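PDB 4BHX: paternally-expressed gene 3 protein from Homo sapiens, which acts in a p53-to-BAX neuronal death pathway and in NF-kappa-B signalling, and uses the SCAN domain described here to form homo- or heterodimers that control gene expression. Local coordinates for residues Y58-V70 with E79-M91. Numbering follows the deposited sequence. Where two conformers were deposited one is given.
Sequences YLTIIPEKLKPWV and EKLVTLLENYKEM. With EDO (1,2-ethanediol), chain G; EDO (1,2-ethanediol), chain J.
Val70 and Leu81 bring their CA atoms to 7.7 Å, where helix 67-73 packs against helix 78-85; the chain after Leu85 then returns past Leu66 and Lys65. Leu81 reaches two ways: CD1 meets Val70 CG1 at 3.7 Å, while CD2 sits over one face of the Tyr58 ring, displaced from the ring centre, a CH-pi contact 3.9 Å from the centroid. Its CG lies anti to the backbone N (chi1 178°), which points the two methyls at helix 46-61 (Tyr58) and helix 67-73 (Val70). Leu85 divides its methyls similarly, CD1 toward Ile62 CD1 and the phenol end of Tyr58, CD2 against Leu66 CD1 and Val70 CG2. Tyr88 is modelled in two conformers; in this one the six-membered ring of Trp69 turns its edge to the Tyr88 face, T-shaped, planes at 85°, though their closest approach is doubtful, and a weak 3.3 Å hydrogen bond runs from Tyr88 OH to Trp69 O. Met91, in the poorly ordered tail, places SD obliquely beside the five-membered ring of Trp69, a Met-aromatic contact, and runs alongside Lys65 in the opposite sense. Cohesion within this part of the SCAN domain thus comes chiefly from aliphatic side chains and aromatic rings, with little polar bonding to fix direction.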
# COMPACT_ATOMS: atom_id res chain seq x y z
N TYR A 58 5.96 -6.50 -1.33
CA TYR A 58 6.61 -7.34 -0.34
C TYR A 58 5.61 -7.88 0.67
O TYR A 58 5.61 -9.11 0.93
CB TYR A 58 7.77 -6.64 0.38
CG TYR A 58 8.93 -7.54 0.85
CD1 TYR A 58 8.72 -8.87 1.30
CD2 TYR A 58 10.23 -7.04 0.91
CE1 TYR A 58 9.78 -9.67 1.71
CE2 TYR A 58 11.30 -7.84 1.26
CZ TYR A 58 11.07 -9.14 1.71
OH TYR A 58 12.15 -9.90 2.07
N LEU A 59 4.73 -7.01 1.17
CA LEU A 59 3.72 -7.40 2.16
C LEU A 59 2.81 -8.53 1.61
O LEU A 59 2.40 -9.44 2.36
CB LEU A 59 2.92 -6.20 2.61
CG LEU A 59 3.77 -5.22 3.46
CD1 LEU A 59 2.86 -4.03 3.76
CD2 LEU A 59 4.31 -5.88 4.75
N THR A 60 2.53 -8.53 0.30
CA THR A 60 1.71 -9.56 -0.25
C THR A 60 2.42 -10.92 -0.40
O THR A 60 1.76 -11.93 -0.46
CB THR A 60 1.11 -9.15 -1.61
OG1 THR A 60 2.12 -9.27 -2.63
CG2 THR A 60 0.58 -7.79 -1.55
N ILE A 61 3.73 -10.98 -0.55
CA ILE A 61 4.40 -12.22 -0.78
C ILE A 61 4.93 -12.89 0.50
O ILE A 61 5.53 -13.93 0.42
CB ILE A 61 5.49 -12.12 -1.86
CG1 ILE A 61 6.71 -11.31 -1.43
CG2 ILE A 61 4.83 -11.56 -3.12
CD1 ILE A 61 7.91 -11.48 -2.30
N ILE A 62 4.71 -12.26 1.67
CA ILE A 62 5.19 -12.84 2.96
C ILE A 62 4.61 -14.25 3.13
O ILE A 62 3.42 -14.43 2.99
CB ILE A 62 4.71 -11.95 4.17
CG1 ILE A 62 5.27 -10.55 4.08
CG2 ILE A 62 5.09 -12.54 5.53
CD1 ILE A 62 6.73 -10.54 3.68
N PRO A 63 5.43 -15.20 3.56
CA PRO A 63 4.83 -16.51 3.84
C PRO A 63 3.61 -16.38 4.73
O PRO A 63 3.62 -15.59 5.72
CB PRO A 63 5.97 -17.28 4.52
CG PRO A 63 7.20 -16.69 3.98
CD PRO A 63 6.88 -15.22 3.80
N GLU A 64 2.57 -17.09 4.37
CA GLU A 64 1.33 -17.01 5.04
C GLU A 64 1.40 -17.13 6.60
O GLU A 64 0.70 -16.43 7.27
CB GLU A 64 0.41 -18.08 4.51
CG GLU A 64 -1.04 -17.71 4.74
CD GLU A 64 -1.46 -16.56 3.85
OE1 GLU A 64 -0.74 -16.24 2.90
OE2 GLU A 64 -2.49 -16.00 4.12
N LYS A 65 2.21 -18.04 7.12
CA LYS A 65 2.39 -18.23 8.60
C LYS A 65 2.99 -16.99 9.32
O LYS A 65 2.73 -16.75 10.50
CB LYS A 65 3.28 -19.44 8.84
CG LYS A 65 4.71 -19.23 8.34
CD LYS A 65 5.62 -20.43 8.55
CE LYS A 65 7.06 -20.00 8.42
NZ LYS A 65 7.89 -21.04 7.74
N LEU A 66 3.69 -16.15 8.57
CA LEU A 66 4.21 -14.90 9.10
C LEU A 66 3.29 -13.68 8.93
O LEU A 66 3.51 -12.66 9.58
CB LEU A 66 5.57 -14.59 8.48
CG LEU A 66 6.64 -15.70 8.38
CD1 LEU A 66 7.96 -15.12 7.95
CD2 LEU A 66 6.82 -16.42 9.69
N LYS A 67 2.26 -13.73 8.09
CA LYS A 67 1.44 -12.56 7.86
C LYS A 67 0.76 -11.97 9.09
O LYS A 67 0.78 -10.77 9.24
CB LYS A 67 0.43 -12.79 6.75
CG LYS A 67 1.09 -12.82 5.38
CD LYS A 67 0.06 -12.75 4.24
CE LYS A 67 0.85 -12.70 2.92
NZ LYS A 67 0.01 -12.43 1.77
N PRO A 68 0.18 -12.79 9.97
CA PRO A 68 -0.40 -12.14 11.17
C PRO A 68 0.64 -11.39 12.02
O PRO A 68 0.35 -10.34 12.55
CB PRO A 68 -1.01 -13.33 11.94
CG PRO A 68 -1.21 -14.40 10.88
CD PRO A 68 -0.02 -14.25 9.99
N TRP A 69 1.81 -11.95 12.15
CA TRP A 69 2.91 -11.33 12.88
C TRP A 69 3.34 -10.02 12.27
O TRP A 69 3.42 -8.97 12.93
CB TRP A 69 4.07 -12.26 12.84
CG TRP A 69 3.79 -13.58 13.49
CD1 TRP A 69 2.95 -14.62 13.03
CD2 TRP A 69 4.33 -14.03 14.73
NE1 TRP A 69 2.98 -15.65 13.94
CE2 TRP A 69 3.81 -15.31 14.99
CE3 TRP A 69 5.22 -13.47 15.66
CZ2 TRP A 69 4.14 -16.03 16.14
CZ3 TRP A 69 5.53 -14.19 16.80
CH2 TRP A 69 5.00 -15.46 17.01
N VAL A 70 3.64 -10.06 10.96
CA VAL A 70 4.08 -8.86 10.27
C VAL A 70 3.08 -7.77 10.37
O VAL A 70 3.45 -6.61 10.59
CB VAL A 70 4.47 -9.15 8.78
CG1 VAL A 70 4.58 -7.85 8.00
CG2 VAL A 70 5.80 -9.88 8.76
N GLU A 79 13.05 -1.84 5.00
CA GLU A 79 14.20 -2.17 5.79
C GLU A 79 13.83 -2.83 7.08
O GLU A 79 14.43 -3.79 7.52
CB GLU A 79 15.00 -0.88 6.05
CG GLU A 79 16.20 -0.87 5.16
CD GLU A 79 17.20 -1.88 5.65
OE1 GLU A 79 17.26 -2.04 6.89
OE2 GLU A 79 17.89 -2.49 4.82
N LYS A 80 12.82 -2.26 7.67
CA LYS A 80 12.29 -2.73 8.88
C LYS A 80 11.89 -4.18 8.63
O LYS A 80 12.45 -5.10 9.25
CB LYS A 80 11.11 -1.89 9.14
CG LYS A 80 10.59 -1.91 10.54
CD LYS A 80 10.22 -0.47 10.89
CE LYS A 80 9.54 -0.38 12.25
NZ LYS A 80 8.22 0.32 12.20
N LEU A 81 10.98 -4.36 7.66
CA LEU A 81 10.39 -5.65 7.32
C LEU A 81 11.45 -6.70 7.16
O LEU A 81 11.30 -7.80 7.67
CB LEU A 81 9.50 -5.51 6.02
CG LEU A 81 8.80 -6.74 5.43
CD1 LEU A 81 7.86 -7.36 6.44
CD2 LEU A 81 8.04 -6.45 4.12
N VAL A 82 12.53 -6.36 6.46
CA VAL A 82 13.63 -7.26 6.20
C VAL A 82 14.37 -7.67 7.48
O VAL A 82 14.79 -8.84 7.62
CB VAL A 82 14.67 -6.65 5.27
CG1 VAL A 82 16.02 -7.37 5.42
CG2 VAL A 82 14.20 -6.72 3.83
N THR A 83 14.54 -6.73 8.40
CA THR A 83 15.32 -7.05 9.62
C THR A 83 14.43 -7.85 10.55
O THR A 83 14.86 -8.85 11.17
CB THR A 83 15.83 -5.78 10.31
OG1 THR A 83 14.74 -4.90 10.64
CG2 THR A 83 16.83 -5.09 9.39
N LEU A 84 13.16 -7.49 10.53
CA LEU A 84 12.19 -8.28 11.20
C LEU A 84 12.15 -9.73 10.67
O LEU A 84 12.26 -10.69 11.45
CB LEU A 84 10.86 -7.58 11.07
CG LEU A 84 9.71 -8.25 11.71
CD1 LEU A 84 9.90 -8.26 13.23
CD2 LEU A 84 8.45 -7.52 11.30
N LEU A 85 12.04 -9.93 9.36
CA LEU A 85 12.00 -11.29 8.87
C LEU A 85 13.35 -11.97 9.11
O LEU A 85 13.44 -13.17 9.20
CB LEU A 85 11.59 -11.34 7.39
CG LEU A 85 10.26 -10.65 7.00
CD1 LEU A 85 10.30 -10.25 5.54
CD2 LEU A 85 9.01 -11.48 7.26
N GLU A 86 14.43 -11.21 9.20
CA GLU A 86 15.70 -11.80 9.55
C GLU A 86 15.65 -12.41 11.00
O GLU A 86 16.53 -13.20 11.34
CB GLU A 86 16.84 -10.77 9.34
CG GLU A 86 17.26 -10.63 7.88
CD GLU A 86 18.31 -9.53 7.60
OE1 GLU A 86 18.31 -8.46 8.24
OE2 GLU A 86 19.11 -9.73 6.67
N ASN A 87 14.61 -12.10 11.80
CA ASN A 87 14.46 -12.61 13.20
C ASN A 87 13.08 -13.18 13.71
O ASN A 87 12.87 -13.31 14.93
CB ASN A 87 14.99 -11.52 14.19
CG ASN A 87 13.94 -10.45 14.57
OD1 ASN A 87 14.29 -9.31 14.84
ND2 ASN A 87 12.68 -10.83 14.63
N TYR A 88 12.15 -13.54 12.81
CA TYR A 88 10.75 -13.88 13.04
C TYR A 88 10.37 -15.27 12.45
O TYR A 88 9.24 -15.77 12.63
CB TYR A 88 9.96 -12.81 12.25
CG TYR A 88 8.85 -12.11 12.95
CD1 TYR A 88 8.89 -11.88 14.33
CD2 TYR A 88 7.78 -11.63 12.24
CE1 TYR A 88 7.86 -11.22 14.97
CE2 TYR A 88 6.76 -10.97 12.88
CZ TYR A 88 6.81 -10.77 14.24
OH TYR A 88 5.78 -10.13 14.88
N LYS A 89 11.28 -15.83 11.66
CA LYS A 89 10.96 -16.86 10.65
C LYS A 89 10.71 -18.31 11.08
O LYS A 89 9.76 -18.92 10.59
CB LYS A 89 12.00 -16.87 9.50
CG LYS A 89 13.21 -15.95 9.63
CD LYS A 89 14.30 -16.40 10.60
CE LYS A 89 15.66 -15.98 10.08
NZ LYS A 89 16.06 -16.76 8.87
N GLU A 90 11.58 -18.87 11.92
CA GLU A 90 11.44 -20.28 12.35
C GLU A 90 10.16 -20.40 13.20
O GLU A 90 10.20 -20.21 14.42
CB GLU A 90 12.67 -20.75 13.15
CG GLU A 90 14.03 -20.52 12.50
CD GLU A 90 15.07 -19.93 13.46
OE1 GLU A 90 14.68 -19.43 14.55
OE2 GLU A 90 16.28 -19.95 13.14
N MET A 91 9.04 -20.71 12.55
CA MET A 91 7.69 -20.54 13.14
C MET A 91 6.87 -21.83 13.04
O MET A 91 6.17 -22.20 13.99
CB MET A 91 6.98 -19.35 12.45
CG MET A 91 5.45 -19.40 12.38
SD MET A 91 4.58 -18.24 13.48
CE MET A 91 2.93 -18.95 13.54
C1 EDO G . -0.21 -8.16 3.99
O1 EDO G . -0.59 -6.78 4.17
C2 EDO G . 0.50 -8.81 5.18
O2 EDO G . 1.70 -9.42 4.69
C1 EDO J . -2.91 -9.93 13.97
O1 EDO J . -1.90 -10.54 13.20
C2 EDO J . -2.80 -8.46 13.62
O2 EDO J . -3.31 -7.72 14.72